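Local coordinates for Lmo0812 protein (Listeria monocytogenes serovar 1/2a, PDB 4YF1) that is a putative HD-domain pyrophosphohydrolase that may remove the 3'-diphosphate from the alarmone ppGpp, at residues 159-163 with 174-178; 143-147 with 182-186; 154-158 with 177-181. Residues are numbered along the deposited sequence.

Contact 1 (159-163 with 174-178); sequences NNMEY and FDEYA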
loop_
_atom_site.group_PDB
_atom_site.type_symbol
_atom_site.label_atom_id
_atom_site.label_comp_id
_atom_site.label_asym_id
_atom_site.label_seq_id
_atom_site.Cartn_x
_atom_site.Cartn_y
_atom_site.Cartn_z
ATOM N N ASN A 159 6.365 11.052 -24.536
ATOM C CA ASN A 159 7.117 12.219 -25.019
ATOM C C ASN A 159 7.303 13.353 -24.025
ATOM O O ASN A 159 8.016 14.290 -24.324
ATOM C CB ASN A 159 6.482 12.746 -26.308
ATOM C CG ASN A 159 6.639 11.761 -27.440
ATOM O OD1 ASN A 159 7.599 10.995 -27.445
ATOM N ND2 ASN A 159 5.697 11.733 -28.368
ATOM N N ASN A 160 6.668 13.266 -22.867
ATOM C CA ASN A 160 6.784 14.333 -21.865
ATOM C C ASN A 160 7.404 13.886 -20.540
ATOM O O ASN A 160 7.935 14.732 -19.795
ATOM C CB ASN A 160 5.409 14.968 -21.645
ATOM C CG ASN A 160 5.019 15.894 -22.782
ATOM O OD1 ASN A 160 5.467 17.031 -22.841
ATOM N ND2 ASN A 160 4.195 15.402 -23.706
HETATM N N MSE A 161 7.439 12.575 -20.297
HETATM C CA MSE A 161 7.933 12.054 -18.994
HETATM C C MSE A 161 9.370 12.430 -18.665
HETATM O O MSE A 161 9.699 12.578 -17.480
HETATM C CB MSE A 161 7.714 10.556 -18.878
HETATM C CG MSE A 161 8.570 9.797 -19.894
HETATM SE SE MSE A 161 8.171 7.886 -19.868
HETATM C CE MSE A 161 9.485 7.414 -21.221
ATOM N N GLU A 162 10.228 12.602 -19.675
ATOM C CA GLU A 162 11.653 12.992 -19.406
ATOM C C GLU A 162 11.932 14.494 -19.295
ATOM O O GLU A 162 13.033 14.895 -18.860
ATOM C CB GLU A 162 12.580 12.396 -20.469
ATOM C CG GLU A 162 12.551 10.875 -20.478
ATOM C CD GLU A 162 13.617 10.258 -21.368
ATOM O OE1 GLU A 162 14.320 10.996 -22.102
ATOM O OE2 GLU A 162 13.767 9.025 -21.304
ATOM N N TYR A 163 10.941 15.313 -19.582
ATOM C CA TYR A 163 11.108 16.756 -19.589
ATOM C C TYR A 163 11.616 17.286 -18.241
ATOM O O TYR A 163 11.021 17.034 -17.199
ATOM C CB TYR A 163 9.809 17.471 -19.943
ATOM C CG TYR A 163 10.012 18.965 -20.169
ATOM C CD1 TYR A 163 10.562 19.431 -21.369
ATOM C CD2 TYR A 163 9.675 19.903 -19.194
ATOM C CE1 TYR A 163 10.786 20.794 -21.587
ATOM C CE2 TYR A 163 9.881 21.269 -19.403
ATOM C CZ TYR A 163 10.437 21.703 -20.602
ATOM O OH TYR A 163 10.664 23.033 -20.827
ATOM N N PHE A 174 11.251 3.757 -17.112
ATOM C CA PHE A 174 10.723 4.739 -18.110
ATOM C C PHE A 174 10.962 4.187 -19.530
ATOM O O PHE A 174 10.095 4.309 -20.395
ATOM C CB PHE A 174 11.388 6.114 -17.956
ATOM C CG PHE A 174 10.775 7.000 -16.902
ATOM C CD1 PHE A 174 10.222 6.493 -15.747
ATOM C CD2 PHE A 174 10.838 8.391 -17.047
ATOM C CE1 PHE A 174 9.693 7.332 -14.793
ATOM C CE2 PHE A 174 10.281 9.235 -16.102
ATOM C CZ PHE A 174 9.715 8.708 -14.978
ATOM N N ASP A 175 12.129 3.561 -19.727
ATOM C CA ASP A 175 12.513 2.939 -21.002
ATOM C C ASP A 175 11.587 1.757 -21.346
ATOM O O ASP A 175 11.254 1.554 -22.515
ATOM C CB ASP A 175 13.984 2.466 -20.964
ATOM C CG ASP A 175 14.981 3.619 -20.766
ATOM O OD1 ASP A 175 14.695 4.739 -21.239
ATOM O OD2 ASP A 175 16.054 3.404 -20.144
ATOM N N GLU A 176 11.160 1.001 -20.332
ATOM C CA GLU A 176 10.241 -0.137 -20.534
ATOM C C GLU A 176 8.899 0.400 -21.033
ATOM O O GLU A 176 8.282 -0.174 -21.925
ATOM C CB GLU A 176 9.935 -0.952 -19.280
ATOM C CG GLU A 176 11.094 -1.678 -18.672
ATOM C CD GLU A 176 10.722 -2.328 -17.354
ATOM O OE1 GLU A 176 9.711 -3.086 -17.326
ATOM O OE2 GLU A 176 11.468 -2.090 -16.368
ATOM N N TYR A 177 8.439 1.479 -20.421
ATOM C CA TYR A 177 7.185 2.091 -20.889
ATOM C C TYR A 177 7.326 2.598 -22.323
ATOM O O TYR A 177 6.410 2.371 -23.142
ATOM C CB TYR A 177 6.728 3.206 -19.981
ATOM C CG TYR A 177 5.487 3.909 -20.454
ATOM C CD1 TYR A 177 4.260 3.285 -20.392
ATOM C CD2 TYR A 177 5.540 5.196 -20.957
ATOM C CE1 TYR A 177 3.112 3.935 -20.806
ATOM C CE2 TYR A 177 4.389 5.862 -21.379
ATOM C CZ TYR A 177 3.186 5.214 -21.296
ATOM O OH TYR A 177 2.047 5.843 -21.691
ATOM N N ALA A 178 8.424 3.285 -22.631
ATOM C CA ALA A 178 8.655 3.775 -24.006
ATOM C C ALA A 178 8.593 2.633 -25.044
ATOM O O ALA A 178 7.936 2.794 -26.087
ATOM C CB ALA A 178 9.963 4.516 -24.120
HETATM O O HOH W 1 12.951 6.655 -20.844
#
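Segment 159-163 leads on from helix 147-160 and turns beside the first turns of helix 172-184. Asn160 opens a type I beta turn, closed by the hydrogen bond from Tyr163 N to Asn160 O (3.1 Å); its side chain lies out of reach of 174-178, and Asn160 OD1 accepts a hydrogen bond from Arg107. Next comes Met161, built as selenomethionine, the residue most covered by the other segment. Its extended side chain runs between Phe174 and Tyr177: CG of Met161 lies 3.9 Å from CD2 of Phe174, and SE of Met161 sits 4.5 Å from the Phe174 ring centroid and 3.9 Å from CD2 of Tyr177, Met-aromatic contacts of oblique geometry with both rings. The methyl CE of Met161 ends 3.3 Å from O of Phe174 and 4.1 Å from CB of Ala178. Val118 of helix 111-132 touches both Met161 and Phe174. Glu162, at the solvent edge, brings OE2 to 4.4 Å from OD1 of Asp175. Water 1 bridges these like charges, donating to Glu162 OE2 (2.5 Å) and Asp175 OD1 (2.6 Å). With no direct hydrogen bond across, cohesion rests on the buried selenomethionine and its aromatic neighbours, while the water eases the carboxylate repulsion.

Contact 2 (143-147 with 182-186); sequences FKRGY and KWIFK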
loop_
_atom_site.group_PDB
_atom_site.type_symbol
_atom_site.label_atom_id
_atom_site.label_comp_id
_atom_site.label_asym_id
_atom_site.label_seq_id
_atom_site.Cartn_x
_atom_site.Cartn_y
_atom_site.Cartn_z
ATOM N N PHE A 143 -9.435 -0.965 -27.977
ATOM C CA PHE A 143 -9.720 0.090 -26.967
ATOM C C PHE A 143 -11.127 0.678 -27.005
ATOM O O PHE A 143 -11.570 1.192 -28.049
ATOM C CB PHE A 143 -8.730 1.228 -27.132
ATOM C CG PHE A 143 -7.305 0.829 -26.881
ATOM C CD1 PHE A 143 -6.832 0.714 -25.578
ATOM C CD2 PHE A 143 -6.424 0.625 -27.932
ATOM C CE1 PHE A 143 -5.511 0.371 -25.336
ATOM C CE2 PHE A 143 -5.103 0.268 -27.697
ATOM C CZ PHE A 143 -4.645 0.149 -26.391
ATOM N N LYS A 144 -11.803 0.675 -25.858
ATOM C CA LYS A 144 -13.138 1.262 -25.785
ATOM C C LYS A 144 -13.125 2.754 -26.133
ATOM O O LYS A 144 -14.096 3.254 -26.720
ATOM C CB LYS A 144 -13.812 1.023 -24.416
ATOM C CG LYS A 144 -15.263 1.512 -24.327
ATOM C CD LYS A 144 -16.156 0.875 -25.406
ATOM C CE LYS A 144 -17.582 1.395 -25.402
ATOM N NZ LYS A 144 -18.275 1.172 -24.104
ATOM N N ARG A 145 -12.047 3.472 -25.775
ATOM C CA ARG A 145 -11.960 4.893 -26.120
ATOM C C ARG A 145 -11.401 5.083 -27.547
ATOM O O ARG A 145 -11.185 6.209 -27.994
ATOM C CB ARG A 145 -11.037 5.626 -25.119
ATOM C CG ARG A 145 -11.576 6.971 -24.695
ATOM C CD ARG A 145 -12.897 6.823 -23.955
ATOM N NE ARG A 145 -12.821 5.738 -22.963
ATOM C CZ ARG A 145 -13.830 4.941 -22.602
ATOM N NH1 ARG A 145 -15.039 5.011 -23.205
ATOM N NH2 ARG A 145 -13.603 3.987 -21.691
ATOM N N GLY A 146 -11.117 3.981 -28.241
ATOM C CA GLY A 146 -10.595 4.049 -29.593
ATOM C C GLY A 146 -9.087 4.157 -29.655
ATOM O O GLY A 146 -8.435 4.718 -28.755
ATOM N N TYR A 147 -8.542 3.642 -30.752
ATOM C CA TYR A 147 -7.099 3.641 -30.976
ATOM C C TYR A 147 -6.421 5.023 -31.014
ATOM O O TYR A 147 -5.366 5.234 -30.370
ATOM C CB TYR A 147 -6.815 2.920 -32.298
ATOM C CG TYR A 147 -5.347 2.832 -32.664
ATOM C CD1 TYR A 147 -4.571 1.772 -32.222
ATOM C CD2 TYR A 147 -4.747 3.801 -33.467
ATOM C CE1 TYR A 147 -3.227 1.667 -32.561
ATOM C CE2 TYR A 147 -3.402 3.713 -33.817
ATOM C CZ TYR A 147 -2.648 2.634 -33.366
ATOM O OH TYR A 147 -1.315 2.519 -33.705
ATOM N N LYS A 182 5.842 2.146 -28.185
ATOM C CA LYS A 182 6.324 1.944 -29.558
ATOM C C LYS A 182 5.798 0.632 -30.155
ATOM O O LYS A 182 5.422 0.584 -31.341
ATOM C CB LYS A 182 7.854 1.970 -29.589
ATOM C CG LYS A 182 8.470 1.933 -30.982
ATOM C CD LYS A 182 9.970 2.177 -30.922
ATOM C CE LYS A 182 10.595 2.200 -32.307
ATOM N NZ LYS A 182 12.075 2.377 -32.236
ATOM N N TRP A 183 5.737 -0.413 -29.331
ATOM C CA TRP A 183 5.244 -1.730 -29.775
ATOM C C TRP A 183 3.736 -1.719 -30.045
ATOM O O TRP A 183 3.281 -2.195 -31.085
ATOM C CB TRP A 183 5.533 -2.823 -28.735
ATOM C CG TRP A 183 5.305 -4.246 -29.277
ATOM C CD1 TRP A 183 6.230 -5.039 -29.898
ATOM C CD2 TRP A 183 4.087 -5.014 -29.233
ATOM N NE1 TRP A 183 5.666 -6.243 -30.248
ATOM C CE2 TRP A 183 4.355 -6.258 -29.852
ATOM C CE3 TRP A 183 2.796 -4.767 -28.744
ATOM C CZ2 TRP A 183 3.370 -7.259 -30.001
ATOM C CZ3 TRP A 183 1.814 -5.773 -28.877
ATOM C CH2 TRP A 183 2.111 -6.999 -29.506
ATOM N N ILE A 184 2.965 -1.212 -29.098
ATOM C CA ILE A 184 1.526 -1.177 -29.239
ATOM C C ILE A 184 1.029 -0.176 -30.306
ATOM O O ILE A 184 0.149 -0.519 -31.081
ATOM C CB ILE A 184 0.842 -0.917 -27.888
ATOM C CG1 ILE A 184 1.117 -2.085 -26.939
ATOM C CG2 ILE A 184 -0.667 -0.687 -28.043
ATOM C CD1 ILE A 184 0.706 -1.833 -25.512
ATOM N N PHE A 185 1.612 1.020 -30.365
ATOM C CA PHE A 185 1.123 2.102 -31.246
ATOM C C PHE A 185 2.030 2.492 -32.430
ATOM O O PHE A 185 2.041 3.655 -32.843
ATOM C CB PHE A 185 0.836 3.364 -30.385
ATOM C CG PHE A 185 -0.138 3.125 -29.258
ATOM C CD1 PHE A 185 -1.497 3.010 -29.504
ATOM C CD2 PHE A 185 0.295 3.046 -27.943
ATOM C CE1 PHE A 185 -2.402 2.820 -28.469
ATOM C CE2 PHE A 185 -0.602 2.843 -26.908
ATOM C CZ PHE A 185 -1.957 2.724 -27.172
ATOM N N LYS A 186 2.792 1.543 -32.959
ATOM C CA LYS A 186 3.672 1.820 -34.116
ATOM C C LYS A 186 2.899 2.243 -35.369
ATOM O O LYS A 186 1.926 1.598 -35.747
ATOM C CB LYS A 186 4.564 0.607 -34.444
ATOM C CG LYS A 186 3.860 -0.751 -34.419
ATOM C CD LYS A 186 4.839 -1.897 -34.634
ATOM C CE LYS A 186 4.215 -3.234 -34.253
ATOM N NZ LYS A 186 2.939 -3.491 -34.980
HETATM O O HOH W 2 -0.261 3.825 -35.617
#
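Three aromatic rings, those of Phe143, Tyr147 and Phe185, form a cluster where the loop between helices 139-142 and 147-160 meets the C-terminal end of helix 172-184. The Phe185 ring is the bump: it sits against the notch formed by the Phe143 and Tyr147 rings, with CE1 of Phe185 3.8 Å from CE2 of Phe143 and CD1 of Phe185 3.8 Å from CE1 of Tyr147. The Phe143 and Phe185 planes are nearly parallel (21°) but slid apart, so they barely overlap; Tyr147 meets Phe185 obliquely, at 55°. CG2 of Ile184 fits against the edge of the Phe143 ring, 4.4 Å from CZ of Phe143, and Val128 of helix 111-132 touches both side chains. A type I turn from Phe143 to Gly146, closed by Gly146 N to Phe143 O (2.8 Å), brings the chain round to Tyr147. Gly146 is the N-cap of helix 147-160; a CB there would jam against the preceding carbonyl. Tyr147 reaches across the chain end, its OH 3.5 Å from CA of Phe185. Water 2 lies 2.5 Å from Tyr147 OH and donates to Lys186 O (3.1 Å). Aromatic and aliphatic surfaces therefore carry the join, and its polar link runs through water.

Contact 3 (154-158 with 177-181); sequences NQGIK and YARLV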
loop_
_atom_site.group_PDB
_atom_site.type_symbol
_atom_site.label_atom_id
_atom_site.label_comp_id
_atom_site.label_asym_id
_atom_site.label_seq_id
_atom_site.Cartn_x
_atom_site.Cartn_y
_atom_site.Cartn_z
ATOM N N ASN A 154 -0.882 7.837 -24.644
ATOM C CA ASN A 154 0.343 7.119 -24.299
ATOM C C ASN A 154 1.582 7.751 -24.927
ATOM O O ASN A 154 2.640 7.902 -24.250
ATOM C CB ASN A 154 0.172 5.636 -24.622
ATOM C CG ASN A 154 -0.795 4.958 -23.670
ATOM O OD1 ASN A 154 -1.993 4.709 -23.978
ATOM N ND2 ASN A 154 -0.325 4.714 -22.491
ATOM N N GLN A 155 1.449 8.223 -26.170
ATOM C CA GLN A 155 2.562 8.945 -26.803
ATOM C C GLN A 155 2.814 10.246 -26.044
ATOM O O GLN A 155 4.000 10.642 -25.839
ATOM C CB GLN A 155 2.305 9.184 -28.295
ATOM C CG GLN A 155 2.528 7.916 -29.051
ATOM C CD GLN A 155 2.382 8.088 -30.550
ATOM O OE1 GLN A 155 1.872 9.099 -31.052
ATOM N NE2 GLN A 155 2.872 7.132 -31.256
ATOM N N GLY A 156 1.736 10.887 -25.568
ATOM C CA GLY A 156 1.883 12.109 -24.763
ATOM C C GLY A 156 2.704 11.883 -23.470
ATOM O O GLY A 156 3.581 12.710 -23.124
ATOM N N ILE A 157 2.409 10.798 -22.752
ATOM C CA ILE A 157 3.158 10.462 -21.526
ATOM C C ILE A 157 4.606 10.178 -21.927
ATOM O O ILE A 157 5.548 10.783 -21.396
ATOM C CB ILE A 157 2.571 9.232 -20.782
ATOM C CG1 ILE A 157 1.106 9.470 -20.323
ATOM C CG2 ILE A 157 3.450 8.879 -19.573
ATOM C CD1 ILE A 157 0.897 10.695 -19.472
ATOM N N LYS A 158 4.776 9.280 -22.907
ATOM C CA LYS A 158 6.110 8.919 -23.363
ATOM C C LYS A 158 6.953 10.126 -23.783
ATOM O O LYS A 158 8.130 10.243 -23.379
ATOM C CB LYS A 158 6.068 7.845 -24.454
ATOM C CG LYS A 158 7.376 7.676 -25.203
ATOM C CD LYS A 158 7.178 6.738 -26.372
ATOM C CE LYS A 158 8.164 7.034 -27.482
ATOM N NZ LYS A 158 7.897 8.367 -28.117
ATOM N N TYR A 177 8.439 1.479 -20.421
ATOM C CA TYR A 177 7.185 2.091 -20.889
ATOM C C TYR A 177 7.326 2.598 -22.323
ATOM O O TYR A 177 6.410 2.371 -23.142
ATOM C CB TYR A 177 6.728 3.206 -19.981
ATOM C CG TYR A 177 5.487 3.909 -20.454
ATOM C CD1 TYR A 177 4.260 3.285 -20.392
ATOM C CD2 TYR A 177 5.540 5.196 -20.957
ATOM C CE1 TYR A 177 3.112 3.935 -20.806
ATOM C CE2 TYR A 177 4.389 5.862 -21.379
ATOM C CZ TYR A 177 3.186 5.214 -21.296
ATOM O OH TYR A 177 2.047 5.843 -21.691
ATOM N N ALA A 178 8.424 3.285 -22.631
ATOM C CA ALA A 178 8.655 3.775 -24.006
ATOM C C ALA A 178 8.593 2.633 -25.044
ATOM O O ALA A 178 7.936 2.794 -26.087
ATOM C CB ALA A 178 9.963 4.516 -24.120
ATOM N N ARG A 179 9.261 1.500 -24.757
ATOM C CA ARG A 179 9.254 0.345 -25.653
ATOM C C ARG A 179 7.840 -0.206 -25.852
ATOM O O ARG A 179 7.469 -0.554 -26.968
ATOM C CB ARG A 179 10.205 -0.771 -25.183
ATOM C CG ARG A 179 11.685 -0.428 -25.271
ATOM C CD ARG A 179 12.581 -1.658 -25.057
ATOM N NE ARG A 179 12.271 -2.416 -23.836
ATOM C CZ ARG A 179 12.786 -2.192 -22.623
ATOM N NH1 ARG A 179 13.651 -1.205 -22.403
ATOM N NH2 ARG A 179 12.413 -2.955 -21.606
ATOM N N LEU A 180 7.063 -0.294 -24.768
ATOM C CA LEU A 180 5.681 -0.744 -24.880
ATOM C C LEU A 180 4.827 0.176 -25.753
ATOM O O LEU A 180 3.999 -0.315 -26.554
ATOM C CB LEU A 180 5.000 -0.909 -23.523
ATOM C CG LEU A 180 5.136 -2.249 -22.853
ATOM C CD1 LEU A 180 4.680 -2.178 -21.422
ATOM C CD2 LEU A 180 4.324 -3.284 -23.612
ATOM N N VAL A 181 4.985 1.496 -25.591
ATOM C CA VAL A 181 4.212 2.447 -26.412
ATOM C C VAL A 181 4.552 2.278 -27.892
ATOM O O VAL A 181 3.638 2.250 -28.751
ATOM C CB VAL A 181 4.401 3.896 -25.922
ATOM C CG1 VAL A 181 3.777 4.916 -26.874
ATOM C CG2 VAL A 181 3.795 4.031 -24.534
#
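Tyr177 points its ring toward helix 147-160, in the space beside Ile157 and Lys158. CE2 of Tyr177 is 3.6 Å from CG2 of Ile157 and, near the ring edge, 3.8 Å from N of Lys158, while OH of Tyr177 comes within 3.5 Å of CB of Ile157 and approaches the Asn154 side chain. Ala178 offers a small surface that the Lys158 chain crosses: CD of Lys158 lies 4.2 Å from CB and 4.0 Å from O of Ala178. The two helices form an antiparallel pair, the short segments crossing at -149° with axes 9.9 Å apart, part of the all-helical architecture expected of an HD domain. Ile157 also packs on Ile103 and Val106 of helix 95-108. Leu180, out of reach of 154-158, touches Leu122 and Thr126 of helix 111-132. One turn beyond Tyr177, Val181 points back toward the partner, its CG2 4.0 Å from CB of Asn154 and its CG1 3.9 Å from both CG of Gln155 and CD of Lys158.

Overall arrangement
All three contacts use helix 172-184, the last helix of the chain. Contacts 1 and 3 share Tyr177 and Ala178, have centres about 6 Å apart and pair this helix with helix 147-160 or the turn that follows it; contact 2 lies beyond, its centre about 11 Å from that of contact 3 and 17 Å from that of contact 1. On the first side the chain passes 143-147, 154-158 and 159-163; on the second the partners follow in reverse, consistent with the antiparallel run of helices 147-160 and 172-184. Phe185 CE2 touches Asn154 CB at 3.7 Å, making contacts 2 and 3 continuous. The closing helix is thus held along its length, alongside helix 111-132.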